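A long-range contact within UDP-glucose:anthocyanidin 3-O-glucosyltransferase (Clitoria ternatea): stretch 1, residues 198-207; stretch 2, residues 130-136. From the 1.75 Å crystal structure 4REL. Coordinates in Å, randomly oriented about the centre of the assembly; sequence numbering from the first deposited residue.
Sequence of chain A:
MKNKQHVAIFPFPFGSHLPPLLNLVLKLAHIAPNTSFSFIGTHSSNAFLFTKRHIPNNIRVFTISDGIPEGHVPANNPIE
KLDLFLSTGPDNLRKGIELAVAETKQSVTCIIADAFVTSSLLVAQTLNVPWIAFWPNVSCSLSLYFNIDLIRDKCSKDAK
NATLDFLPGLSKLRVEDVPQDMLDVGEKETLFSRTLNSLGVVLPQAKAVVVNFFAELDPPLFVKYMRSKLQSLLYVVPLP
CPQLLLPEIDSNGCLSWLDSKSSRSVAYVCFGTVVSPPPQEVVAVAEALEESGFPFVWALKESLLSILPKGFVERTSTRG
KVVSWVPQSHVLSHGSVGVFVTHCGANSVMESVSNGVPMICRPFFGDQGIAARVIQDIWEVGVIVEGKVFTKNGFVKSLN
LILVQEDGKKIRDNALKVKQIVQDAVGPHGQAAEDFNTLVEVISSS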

# COMPACT_ATOMS: atom_id res chain seq x y z
N SER A 198 -14.71 -9.13 8.02
CA SER A 198 -16.02 -8.49 8.11
C SER A 198 -16.22 -7.46 7.00
O SER A 198 -17.29 -6.86 6.90
CB SER A 198 -16.19 -7.79 9.47
OG SER A 198 -15.46 -6.57 9.54
N LEU A 199 -15.20 -7.25 6.18
CA LEU A 199 -15.27 -6.17 5.18
C LEU A 199 -16.39 -6.34 4.15
O LEU A 199 -16.93 -5.36 3.64
CB LEU A 199 -13.93 -5.98 4.48
CG LEU A 199 -12.85 -5.27 5.31
CD1 LEU A 199 -11.51 -5.44 4.61
CD2 LEU A 199 -13.19 -3.78 5.49
N GLY A 200 -16.74 -7.59 3.84
CA GLY A 200 -17.82 -7.86 2.91
C GLY A 200 -19.15 -7.30 3.39
O GLY A 200 -19.98 -6.85 2.59
N VAL A 201 -19.35 -7.31 4.70
CA VAL A 201 -20.57 -6.79 5.28
C VAL A 201 -20.43 -5.29 5.59
O VAL A 201 -21.39 -4.52 5.48
CB VAL A 201 -20.94 -7.55 6.56
CG1 VAL A 201 -22.09 -6.87 7.28
CG2 VAL A 201 -21.31 -8.98 6.23
N VAL A 202 -19.22 -4.89 5.96
CA VAL A 202 -18.96 -3.50 6.34
C VAL A 202 -18.98 -2.54 5.14
O VAL A 202 -19.66 -1.51 5.17
CB VAL A 202 -17.62 -3.37 7.11
CG1 VAL A 202 -17.17 -1.90 7.19
CG2 VAL A 202 -17.75 -3.97 8.50
N LEU A 203 -18.25 -2.87 4.08
CA LEU A 203 -18.06 -1.94 2.96
C LEU A 203 -19.33 -1.47 2.21
O LEU A 203 -19.38 -0.31 1.79
CB LEU A 203 -17.01 -2.47 1.97
CG LEU A 203 -15.58 -2.53 2.52
CD1 LEU A 203 -14.67 -3.22 1.53
CD2 LEU A 203 -15.08 -1.12 2.81
N PRO A 204 -20.34 -2.34 2.05
CA PRO A 204 -21.55 -1.83 1.39
C PRO A 204 -22.30 -0.77 2.21
O PRO A 204 -23.21 -0.11 1.68
CB PRO A 204 -22.41 -3.09 1.22
CG PRO A 204 -21.41 -4.20 1.11
CD PRO A 204 -20.37 -3.81 2.14
N GLN A 205 -21.94 -0.61 3.47
CA GLN A 205 -22.60 0.39 4.31
C GLN A 205 -21.95 1.76 4.16
O GLN A 205 -22.47 2.76 4.67
CB GLN A 205 -22.60 -0.06 5.78
CG GLN A 205 -23.28 -1.42 5.98
CD GLN A 205 -23.29 -1.87 7.42
OE1 GLN A 205 -23.90 -1.22 8.28
NE2 GLN A 205 -22.61 -2.98 7.69
N ALA A 206 -20.83 1.81 3.45
CA ALA A 206 -20.14 3.07 3.21
C ALA A 206 -20.86 3.90 2.16
O ALA A 206 -21.32 3.37 1.14
CB ALA A 206 -18.70 2.82 2.78
N LYS A 207 -20.94 5.21 2.40
CA LYS A 207 -21.49 6.14 1.41
C LYS A 207 -20.68 6.08 0.12
O LYS A 207 -21.24 6.17 -0.99
CB LYS A 207 -21.48 7.55 2.00
CG LYS A 207 -21.92 8.65 1.04
CD LYS A 207 -23.39 8.55 0.68
CE LYS A 207 -23.83 9.83 -0.04
NZ LYS A 207 -25.30 9.86 -0.30
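Stretch 2 130-136: PWIAFWP

How does stretch 2 run against the start of stretch 1? Residues 131-135 form an extended strand, and it and the helical turns beginning at Leu199 run in broadly opposed but oblique directions: the far end of the strand meets the early helix, its start meets Lys207. Leu199 points toward the strand, and its CD1 reaches the edge of the Trp135 ring, 3.8 Å from CZ3.

What do Val202 and Leu203 meet on the strand? Val202 places CG1 3.6 Å from CH2 of Trp131, meeting the indole obliquely. Leu203, which begins a 3-10 segment, leaves its backbone sideways, but its end swings nearer, so that CD2 lies 3.8 Å from CB of Ala133. The CA-to-CB bond of Ala133 points toward stretch 1, as does that of Trp135, while that of Phe134 between them points away, the alternation expected of a strand.

Where do the CA atoms come closest? Just before that point a water joins the stretches, accepting from Trp131 N and donating to Gln205 O, each at 2.9 Å. The closest pair is at Ala206, whose CA is 5.1 Å from CA of Trp131. Ala206 CB packs 3.6 Å from CE3 of Trp131 and 4.2 Å from CB of Ala133.

What fastens the end? Lys207 N donates a hydrogen bond to Trp131 O at 2.7 Å, the one direct hydrogen bond between the stretches. Lys207 CB rests 3.8 Å from CB of Pro130, while the end of the lysine side chain leads away.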

# COMPACT_ATOMS: atom_id res chain seq x y z
N PRO A 130 -22.44 10.35 6.91
CA PRO A 130 -21.89 9.39 5.95
C PRO A 130 -20.52 8.84 6.36
O PRO A 130 -19.70 9.55 6.96
CB PRO A 130 -21.77 10.20 4.66
CG PRO A 130 -21.90 11.64 5.06
CD PRO A 130 -22.75 11.65 6.29
N TRP A 131 -20.29 7.58 6.02
CA TRP A 131 -19.01 6.93 6.27
C TRP A 131 -18.35 6.62 4.94
O TRP A 131 -18.90 5.89 4.10
CB TRP A 131 -19.22 5.63 7.05
CG TRP A 131 -17.94 4.99 7.54
CD1 TRP A 131 -17.08 5.49 8.47
CD2 TRP A 131 -17.41 3.72 7.13
NE1 TRP A 131 -16.03 4.61 8.67
CE2 TRP A 131 -16.22 3.52 7.86
CE3 TRP A 131 -17.83 2.74 6.23
CZ2 TRP A 131 -15.43 2.37 7.70
CZ3 TRP A 131 -17.06 1.60 6.08
CH2 TRP A 131 -15.87 1.42 6.81
N ILE A 132 -17.17 7.19 4.73
CA ILE A 132 -16.43 7.01 3.49
C ILE A 132 -15.22 6.16 3.80
O ILE A 132 -14.38 6.53 4.62
CB ILE A 132 -15.99 8.36 2.91
CG1 ILE A 132 -17.23 9.21 2.57
CG2 ILE A 132 -15.10 8.16 1.70
CD1 ILE A 132 -16.91 10.63 2.12
N ALA A 133 -15.13 4.99 3.17
CA ALA A 133 -14.04 4.06 3.44
C ALA A 133 -12.90 4.27 2.44
O ALA A 133 -13.13 4.40 1.23
CB ALA A 133 -14.53 2.61 3.41
N PHE A 134 -11.67 4.30 2.95
CA PHE A 134 -10.48 4.53 2.13
C PHE A 134 -9.72 3.20 2.02
O PHE A 134 -9.54 2.50 3.02
CB PHE A 134 -9.61 5.61 2.78
CG PHE A 134 -8.32 5.92 2.04
CD1 PHE A 134 -8.35 6.52 0.78
CD2 PHE A 134 -7.08 5.64 2.62
CE1 PHE A 134 -7.17 6.83 0.11
CE2 PHE A 134 -5.89 5.95 1.95
CZ PHE A 134 -5.94 6.55 0.69
N TRP A 135 -9.28 2.87 0.81
CA TRP A 135 -8.62 1.59 0.53
C TRP A 135 -7.23 1.80 -0.06
O TRP A 135 -7.08 1.98 -1.28
CB TRP A 135 -9.47 0.79 -0.47
CG TRP A 135 -9.01 -0.62 -0.65
CD1 TRP A 135 -8.26 -1.11 -1.67
CD2 TRP A 135 -9.27 -1.72 0.23
NE1 TRP A 135 -8.03 -2.46 -1.48
CE2 TRP A 135 -8.65 -2.85 -0.33
CE3 TRP A 135 -9.98 -1.85 1.43
CZ2 TRP A 135 -8.72 -4.11 0.28
CZ3 TRP A 135 -10.04 -3.10 2.03
CH2 TRP A 135 -9.41 -4.22 1.46
N PRO A 136 -6.19 1.77 0.79
CA PRO A 136 -4.83 2.00 0.30
C PRO A 136 -4.08 0.69 0.02
O PRO A 136 -2.86 0.68 -0.10
CB PRO A 136 -4.18 2.74 1.46
CG PRO A 136 -4.80 2.08 2.67
CD PRO A 136 -6.26 1.85 2.26
O HOH W 1 -22.34 5.58 5.45